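Local coordinates for genome polyprotein (Chicken sicinivirus JSY, PDB 6QWT) that probably copies viral RNA as the RNA-dependent RNA polymerase 3Dpol, the C-terminal part of the polyprotein, at residues A[210-213]-A[214-218]; A[219-222]-A[223-226]; A[378-382]-A[383-387]. All coordinates share one frame; numbering follows the deposited sequence.

Overall arrangement
The three contacts build one corner of the polymerase palm, where a helix and a hairpin lie together. Contacts 1 and 2 hold the beginning and the end of helix 212-222, with centres about 13 Å apart; contact 3 is the tight turn into strand 384-388, its centre about 12 Å from that of contact 1 and 13 Å from that of contact 2. Trp216 joins contacts 1 and 3, its NE1 lying 2.9 Å from His385 O in a probable hydrogen bond while its ring stacks with Phe386. Phe219 and Tyr220 of contact 2 pack on the same Phe386. Contact 3 also reaches the Gly-Asp-Asp sequence of motif C, where Phe381 and Leu382 touch Asp335.

Contact 1: residues A[210-213]-A[214-218]; sequences CDPD and YHWTP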
loop_
_atom_site.group_PDB
_atom_site.type_symbol
_atom_site.label_atom_id
_atom_site.label_comp_id
_atom_site.label_asym_id
_atom_site.label_seq_id
_atom_site.Cartn_x
_atom_site.Cartn_y
_atom_site.Cartn_z
ATOM N N CYS A 210 6.622 -2.917 -7.694
ATOM C CA CYS A 210 7.024 -2.268 -8.928
ATOM C C CYS A 210 7.974 -1.111 -8.655
ATOM O O CYS A 210 7.965 -0.501 -7.581
ATOM C CB CYS A 210 5.808 -1.752 -9.691
ATOM S SG CYS A 210 5.116 -0.240 -8.998
ATOM N N ASP A 211 8.812 -0.828 -9.645
ATOM C CA ASP A 211 9.657 0.358 -9.669
ATOM C C ASP A 211 9.113 1.263 -10.764
ATOM O O ASP A 211 9.294 0.968 -11.955
ATOM C CB ASP A 211 11.116 -0.022 -9.947
ATOM C CG ASP A 211 12.050 1.167 -9.891
ATOM O OD1 ASP A 211 11.779 2.106 -9.113
ATOM O OD2 ASP A 211 13.061 1.157 -10.625
ATOM N N PRO A 212 8.413 2.349 -10.416
ATOM C CA PRO A 212 7.735 3.156 -11.449
ATOM C C PRO A 212 8.633 3.579 -12.600
ATOM O O PRO A 212 8.178 3.598 -13.752
ATOM C CB PRO A 212 7.220 4.362 -10.652
ATOM C CG PRO A 212 7.026 3.834 -9.264
ATOM C CD PRO A 212 8.125 2.826 -9.052
ATOM N N ASP A 213 9.900 3.906 -12.323
ATOM C CA ASP A 213 10.827 4.263 -13.394
ATOM C C ASP A 213 10.939 3.149 -14.425
ATOM O O ASP A 213 11.020 3.414 -15.630
ATOM C CB ASP A 213 12.207 4.579 -12.815
ATOM C CG ASP A 213 12.320 6.000 -12.302
ATOM O OD1 ASP A 213 13.379 6.335 -11.730
ATOM O OD2 ASP A 213 11.360 6.782 -12.468
ATOM N N TYR A 214 10.948 1.896 -13.973
ATOM C CA TYR A 214 11.127 0.766 -14.876
ATOM C C TYR A 214 9.801 0.206 -15.379
ATOM O O TYR A 214 9.645 -0.045 -16.578
ATOM C CB TYR A 214 11.929 -0.343 -14.181
ATOM C CG TYR A 214 12.102 -1.583 -15.034
ATOM C CD1 TYR A 214 11.223 -2.655 -14.925
ATOM C CD2 TYR A 214 13.139 -1.677 -15.954
ATOM C CE1 TYR A 214 11.371 -3.783 -15.706
ATOM C CE2 TYR A 214 13.295 -2.808 -16.740
ATOM C CZ TYR A 214 12.407 -3.856 -16.612
ATOM O OH TYR A 214 12.551 -4.985 -17.386
ATOM N N HIS A 215 8.838 0.005 -14.481
ATOM C CA HIS A 215 7.657 -0.775 -14.820
ATOM C C HIS A 215 6.571 0.034 -15.514
ATOM O O HIS A 215 5.631 -0.565 -16.047
ATOM C CB HIS A 215 7.095 -1.439 -13.561
ATOM C CG HIS A 215 7.904 -2.611 -13.103
ATOM N ND1 HIS A 215 8.742 -2.557 -12.010
ATOM C CD2 HIS A 215 8.027 -3.859 -13.612
ATOM C CE1 HIS A 215 9.336 -3.726 -11.857
ATOM N NE2 HIS A 215 8.922 -4.535 -12.816
ATOM N N TRP A 216 6.679 1.361 -15.543
ATOM C CA TRP A 216 5.679 2.144 -16.258
ATOM C C TRP A 216 5.643 1.809 -17.744
ATOM O O TRP A 216 4.598 1.983 -18.377
ATOM C CB TRP A 216 5.933 3.639 -16.046
ATOM C CG TRP A 216 4.815 4.336 -15.325
ATOM C CD1 TRP A 216 4.138 5.441 -15.744
ATOM C CD2 TRP A 216 4.237 3.968 -14.060
ATOM N NE1 TRP A 216 3.179 5.789 -14.824
ATOM C CE2 TRP A 216 3.218 4.900 -13.781
ATOM C CE3 TRP A 216 4.484 2.943 -13.139
ATOM C CZ2 TRP A 216 2.445 4.840 -12.621
ATOM C CZ3 TRP A 216 3.715 2.884 -11.987
ATOM C CH2 TRP A 216 2.708 3.827 -11.740
ATOM N N THR A 217 6.752 1.302 -18.312
ATOM C CA THR A 217 6.736 0.916 -19.724
ATOM C C THR A 217 5.939 -0.366 -19.948
ATOM O O THR A 217 5.001 -0.355 -20.766
ATOM C CB THR A 217 8.168 0.828 -20.263
ATOM O OG1 THR A 217 8.759 2.135 -20.296
ATOM C CG2 THR A 217 8.183 0.233 -21.671
ATOM N N PRO A 218 6.234 -1.491 -19.279
ATOM C CA PRO A 218 5.387 -2.678 -19.493
ATOM C C PRO A 218 3.965 -2.508 -18.972
ATOM O O PRO A 218 3.043 -3.100 -19.546
ATOM C CB PRO A 218 6.142 -3.793 -18.752
ATOM C CG PRO A 218 6.951 -3.087 -17.735
ATOM C CD PRO A 218 7.363 -1.798 -18.378
HETATM O O HOH W 1 8.978 3.127 -17.403
#
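The backbone N of Asp211 donates to ND1 of His215 at 2.9 Å, an almost straight bond (172°) that reaches the imidazole at its edge, slightly tilted from the ring plane. His215 can do this because its CG stands beside its own backbone N, anti to the carbonyl carbon (chi1 -75°), which swings the ring back over the start of helix 212-222. ND1 is thus an acceptor here. Tyr214 CD1 lies 3.5 Å above one face of the His215 ring, over its centre. Cys210 CA comes within 3.5 Å of His215 ND1. Asp211 occupies the N-cap position, yet its carboxylate caps nothing: CG lies anti to the backbone N (chi1 -176°), and OD2 passes Tyr214 CB at 4.0 Å. Asp211 O does the helical work, accepting from His215 N at 2.7 Å and from Tyr214 N at 2.8 Å. Pro212 suits the first turn, where no N-H is needed, and its CB rests 4.0 Å from CE3 of Trp216. A water bonds Asp213 O and, one turn later, Thr217 OG1 beside the kink, where the tertiary amide N of Pro218 has no hydrogen to give. Asp213 OD2 is bound by His430, and Asp213 O also meets Trp466 from the C-terminal helix 459-469. Cys210 and His215 face Pro201 in a loop, whereas the indole of Trp216 touches Arg384 on strand 384-388 and Pro398 on strand 396-400.

Contact 2: residues A[219-222]-A[223-226]; sequences FYHS and FLDY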
loop_
_atom_site.group_PDB
_atom_site.type_symbol
_atom_site.label_atom_id
_atom_site.label_comp_id
_atom_site.label_asym_id
_atom_site.label_seq_id
_atom_site.Cartn_x
_atom_site.Cartn_y
_atom_site.Cartn_z
ATOM N N PHE A 219 3.757 -1.729 -17.905
ATOM C CA PHE A 219 2.397 -1.414 -17.470
ATOM C C PHE A 219 1.614 -0.741 -18.593
ATOM O O PHE A 219 0.471 -1.112 -18.885
ATOM C CB PHE A 219 2.425 -0.504 -16.235
ATOM C CG PHE A 219 2.840 -1.192 -14.961
ATOM C CD1 PHE A 219 2.927 -0.476 -13.774
ATOM C CD2 PHE A 219 3.146 -2.545 -14.943
ATOM C CE1 PHE A 219 3.307 -1.096 -12.593
ATOM C CE2 PHE A 219 3.530 -3.170 -13.764
ATOM C CZ PHE A 219 3.610 -2.445 -12.588
ATOM N N TYR A 220 2.228 0.259 -19.230
ATOM C CA TYR A 220 1.587 0.998 -20.314
ATOM C C TYR A 220 1.234 0.081 -21.481
ATOM O O TYR A 220 0.094 0.072 -21.961
ATOM C CB TYR A 220 2.521 2.122 -20.763
ATOM C CG TYR A 220 2.032 2.990 -21.896
ATOM C CD1 TYR A 220 1.266 4.119 -21.649
ATOM C CD2 TYR A 220 2.379 2.708 -23.212
ATOM C CE1 TYR A 220 0.832 4.930 -22.680
ATOM C CE2 TYR A 220 1.951 3.512 -24.251
ATOM C CZ TYR A 220 1.177 4.621 -23.978
ATOM O OH TYR A 220 0.746 5.430 -25.005
ATOM N N HIS A 221 2.204 -0.704 -21.950
ATOM C CA HIS A 221 1.971 -1.539 -23.121
ATOM C C HIS A 221 1.038 -2.709 -22.831
ATOM O O HIS A 221 0.471 -3.279 -23.771
ATOM C CB HIS A 221 3.310 -2.044 -23.670
ATOM C CG HIS A 221 4.174 -0.959 -24.233
ATOM N ND1 HIS A 221 3.827 -0.239 -25.356
ATOM C CD2 HIS A 221 5.365 -0.462 -23.822
ATOM C CE1 HIS A 221 4.769 0.651 -25.616
ATOM N NE2 HIS A 221 5.713 0.536 -24.700
ATOM N N SER A 222 0.857 -3.076 -21.560
ATOM C CA SER A 222 -0.061 -4.164 -21.239
ATOM C C SER A 222 -1.510 -3.759 -21.469
ATOM O O SER A 222 -2.359 -4.620 -21.722
ATOM C CB SER A 222 0.140 -4.620 -19.791
ATOM O OG SER A 222 -0.561 -3.775 -18.893
ATOM N N PHE A 223 -1.811 -2.462 -21.390
ATOM C CA PHE A 223 -3.152 -1.946 -21.640
ATOM C C PHE A 223 -3.345 -1.480 -23.081
ATOM O O PHE A 223 -4.130 -0.558 -23.328
ATOM C CB PHE A 223 -3.463 -0.808 -20.669
ATOM C CG PHE A 223 -3.803 -1.267 -19.282
ATOM C CD1 PHE A 223 -2.864 -1.196 -18.266
ATOM C CD2 PHE A 223 -5.061 -1.774 -18.995
ATOM C CE1 PHE A 223 -3.174 -1.620 -16.986
ATOM C CE2 PHE A 223 -5.378 -2.199 -17.718
ATOM C CZ PHE A 223 -4.432 -2.122 -16.711
ATOM N N LEU A 224 -2.653 -2.094 -24.042
ATOM C CA LEU A 224 -2.710 -1.610 -25.415
ATOM C C LEU A 224 -3.802 -2.262 -26.251
ATOM O O LEU A 224 -4.290 -1.630 -27.196
ATOM C CB LEU A 224 -1.345 -1.781 -26.089
ATOM C CG LEU A 224 -0.466 -0.518 -26.070
ATOM C CD1 LEU A 224 0.914 -0.803 -26.645
ATOM C CD2 LEU A 224 -1.143 0.614 -26.853
ATOM N N ASP A 225 -4.243 -3.478 -25.908
ATOM C CA ASP A 225 -5.384 -4.051 -26.618
ATOM C C ASP A 225 -6.695 -3.328 -26.323
ATOM O O ASP A 225 -7.725 -3.691 -26.904
ATOM C CB ASP A 225 -5.541 -5.531 -26.267
ATOM C CG ASP A 225 -4.560 -6.416 -27.006
ATOM O OD1 ASP A 225 -3.891 -5.915 -27.933
ATOM O OD2 ASP A 225 -4.447 -7.612 -26.654
ATOM N N TYR A 226 -6.688 -2.319 -25.455
ATOM C CA TYR A 226 -7.903 -1.687 -24.963
ATOM C C TYR A 226 -7.930 -0.225 -25.380
ATOM O O TYR A 226 -6.946 0.497 -25.192
ATOM C CB TYR A 226 -7.993 -1.809 -23.439
ATOM C CG TYR A 226 -7.778 -3.221 -22.938
ATOM C CD1 TYR A 226 -6.499 -3.712 -22.709
ATOM C CD2 TYR A 226 -8.855 -4.065 -22.701
ATOM C CE1 TYR A 226 -6.299 -5.002 -22.260
ATOM C CE2 TYR A 226 -8.664 -5.356 -22.250
ATOM C CZ TYR A 226 -7.386 -5.820 -22.032
ATOM O OH TYR A 226 -7.192 -7.109 -21.582
HETATM O O HOH W 2 -2.976 -5.419 -24.279
#
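Phe219 O meets the edge of the Phe223 ring, with CD1 3.4 Å away and near the ring plane, as helix 212-222 runs out. The same oxygen takes a hydrogen bond from Ser222 OG at 2.9 Å, so a side-chain hydroxyl shares the carbonyl with a weak bond from Ser222 N. Next comes Tyr220, whose O accepts from Phe223 N at 3.2 Å; the bond spans three residues, as in a 3-10 turn. His221 follows. Its side chain runs alongside that of Leu224, both pointing the same way, and CD1 of the leucine presses on the imidazole edge at ND1, 3.2 Å off, a tight fit. Leu224 N also makes a weak bond to His221 O, and the far nitrogen NE2 of the ring is bound by Thr394 O. Ser222 closes the segment. Its OG sits between the backbone N and the carbonyl carbon (chi1 82°), the rotamer that turns a small polar side chain back onto the helix and lets it serve Phe219 O. A water donates to Ser222 O at 2.7 Å and accepts from Asp225 N at 2.8 Å, bridging the backbone across the turn from Ser222 to Asp225. Tyr220 OH bonds His377. Phe223, a buried aromatic, packs on Arg328 of strand 327-332 and on Leu337 and Ala339 of strand 335-340, and Tyr226 also lies against Arg328 and Ala339 of those strands.

Contact 3: residues A[378-382]-A[383-387]; sequences DVTFL and KRHFV
Phe381 and Arg384 close a type I' beta turn whose residues, Phe-Leu-Lys-Arg, match the signature of motif E in picornaviral polymerases. Phe381 N donates to Arg384 O at 2.8 Å and Arg384 N returns a bond to Phe381 O, more bent. Between them Leu382 and Lys383 take positive phi values, the left-handed region such a turn requires. Arg384 can be followed outward: CB lies 3.5 Å from Phe381 O; CG, standing beside the backbone N (chi1 -61°), comes 3.3 Å from Leu382 O; CD stays close to that oxygen, and the chain is extended from CG to NE. Arg384 NE lies 3.8 Å from Pro212 CB, and the side chain also touches Ile400. At the tip Arg384 NH1 donates to Leu382 O at 2.9 Å, in the carbonyl plane, with the oxygen at the guanidinium edge though tilted from its plane. A long arginine suits this: it runs along the turn, past Leu382 O, a carbonyl to which Arg384 N, though near, makes no bond. Val379 CG1 packs against Phe386 CE1 at 3.8 Å, and Phe381 CB meets the edge of that ring. Phe381, a large apolar group, reaches Leu330 and Leu337 of the palm sheet. Thr380 uses both branches: OG1 bonds Asp365, and its methyl CG2 makes a CH-pi contact over one face of the His385 ring, 3.6 Å from the ring centroid and 18° off the normal.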
loop_
_atom_site.group_PDB
_atom_site.type_symbol
_atom_site.label_atom_id
_atom_site.label_comp_id
_atom_site.label_asym_id
_atom_site.label_seq_id
_atom_site.Cartn_x
_atom_site.Cartn_y
_atom_site.Cartn_z
ATOM N N ASP A 378 -5.134 9.517 -20.171
ATOM C CA ASP A 378 -5.830 10.309 -19.161
ATOM C C ASP A 378 -5.676 9.745 -17.758
ATOM O O ASP A 378 -5.921 10.464 -16.782
ATOM C CB ASP A 378 -7.324 10.391 -19.482
ATOM C CG ASP A 378 -7.601 11.103 -20.782
ATOM O OD1 ASP A 378 -7.996 10.426 -21.755
ATOM O OD2 ASP A 378 -7.426 12.340 -20.830
ATOM N N VAL A 379 -5.268 8.496 -17.643
ATOM C CA VAL A 379 -5.344 7.747 -16.398
ATOM C C VAL A 379 -4.157 8.086 -15.504
ATOM O O VAL A 379 -3.048 8.361 -15.977
ATOM C CB VAL A 379 -5.414 6.240 -16.732
ATOM C CG1 VAL A 379 -4.180 5.500 -16.240
ATOM C CG2 VAL A 379 -6.699 5.625 -16.205
ATOM N N THR A 380 -4.397 8.088 -14.193
ATOM C CA THR A 380 -3.344 8.214 -13.193
ATOM C C THR A 380 -3.314 6.957 -12.334
ATOM O O THR A 380 -4.362 6.409 -11.981
ATOM C CB THR A 380 -3.537 9.444 -12.294
ATOM O OG1 THR A 380 -4.688 9.257 -11.460
ATOM C CG2 THR A 380 -3.714 10.703 -13.132
ATOM N N PHE A 381 -2.105 6.507 -12.007
ATOM C CA PHE A 381 -1.894 5.319 -11.187
ATOM C C PHE A 381 -0.767 5.630 -10.217
ATOM O O PHE A 381 0.339 5.969 -10.648
ATOM C CB PHE A 381 -1.551 4.100 -12.053
ATOM C CG PHE A 381 -1.496 2.805 -11.291
ATOM C CD1 PHE A 381 -2.545 2.424 -10.469
ATOM C CD2 PHE A 381 -0.396 1.967 -11.400
ATOM C CE1 PHE A 381 -2.500 1.230 -9.767
ATOM C CE2 PHE A 381 -0.344 0.773 -10.703
ATOM C CZ PHE A 381 -1.398 0.404 -9.885
ATOM N N LEU A 382 -1.048 5.520 -8.918
ATOM C CA LEU A 382 -0.110 5.939 -7.876
ATOM C C LEU A 382 0.310 7.393 -8.088
ATOM O O LEU A 382 1.492 7.745 -8.038
ATOM C CB LEU A 382 1.107 5.013 -7.823
ATOM C CG LEU A 382 0.830 3.522 -7.608
ATOM C CD1 LEU A 382 2.097 2.702 -7.822
ATOM C CD2 LEU A 382 0.251 3.276 -6.221
ATOM N N LYS A 383 -0.688 8.239 -8.354
ATOM C CA LYS A 383 -0.519 9.678 -8.557
ATOM C C LYS A 383 0.326 10.015 -9.787
ATOM O O LYS A 383 0.828 11.138 -9.902
ATOM C CB LYS A 383 0.080 10.348 -7.312
ATOM C CG LYS A 383 -0.813 10.289 -6.073
ATOM C CD LYS A 383 -0.177 11.032 -4.901
ATOM C CE LYS A 383 -1.125 12.072 -4.314
ATOM N NZ LYS A 383 -0.392 13.220 -3.692
ATOM N N ARG A 384 0.482 9.084 -10.730
ATOM C CA ARG A 384 1.358 9.291 -11.876
ATOM C C ARG A 384 0.614 9.065 -13.185
ATOM O O ARG A 384 -0.143 8.099 -13.322
ATOM C CB ARG A 384 2.573 8.354 -11.828
ATOM C CG ARG A 384 3.470 8.534 -10.611
ATOM C CD ARG A 384 4.183 7.227 -10.286
ATOM N NE ARG A 384 5.378 7.416 -9.467
ATOM C CZ ARG A 384 5.394 7.343 -8.139
ATOM N NH1 ARG A 384 4.274 7.093 -7.472
ATOM N NH2 ARG A 384 6.529 7.518 -7.476
ATOM N N HIS A 385 0.848 9.953 -14.150
ATOM C CA HIS A 385 0.400 9.739 -15.518
ATOM C C HIS A 385 1.371 8.814 -16.253
ATOM O O HIS A 385 2.440 8.460 -15.749
ATOM C CB HIS A 385 0.284 11.069 -16.266
ATOM C CG HIS A 385 -0.987 11.813 -15.997
ATOM N ND1 HIS A 385 -1.081 12.805 -15.043
ATOM C CD2 HIS A 385 -2.214 11.719 -16.563
ATOM C CE1 HIS A 385 -2.311 13.286 -15.030
ATOM N NE2 HIS A 385 -3.019 12.642 -15.942
ATOM N N PHE A 386 0.977 8.415 -17.462
ATOM C CA PHE A 386 1.826 7.663 -18.382
ATOM C C PHE A 386 2.103 8.567 -19.579
ATOM O O PHE A 386 1.185 8.888 -20.343
ATOM C CB PHE A 386 1.158 6.361 -18.829
ATOM C CG PHE A 386 0.864 5.396 -17.706
ATOM C CD1 PHE A 386 -0.218 5.596 -16.861
ATOM C CD2 PHE A 386 1.656 4.276 -17.511
ATOM C CE1 PHE A 386 -0.494 4.709 -15.834
ATOM C CE2 PHE A 386 1.388 3.383 -16.485
ATOM C CZ PHE A 386 0.308 3.602 -15.645
ATOM N N VAL A 387 3.360 8.984 -19.746
ATOM C CA VAL A 387 3.745 9.891 -20.816
ATOM C C VAL A 387 4.912 9.299 -21.599
ATOM O O VAL A 387 6.003 9.133 -21.047
ATOM C CB VAL A 387 4.115 11.288 -20.289
ATOM C CG1 VAL A 387 4.571 12.177 -21.435
ATOM C CG2 VAL A 387 2.931 11.913 -19.560
HETATM O O HOH W 3 -1.726 8.564 -18.097
#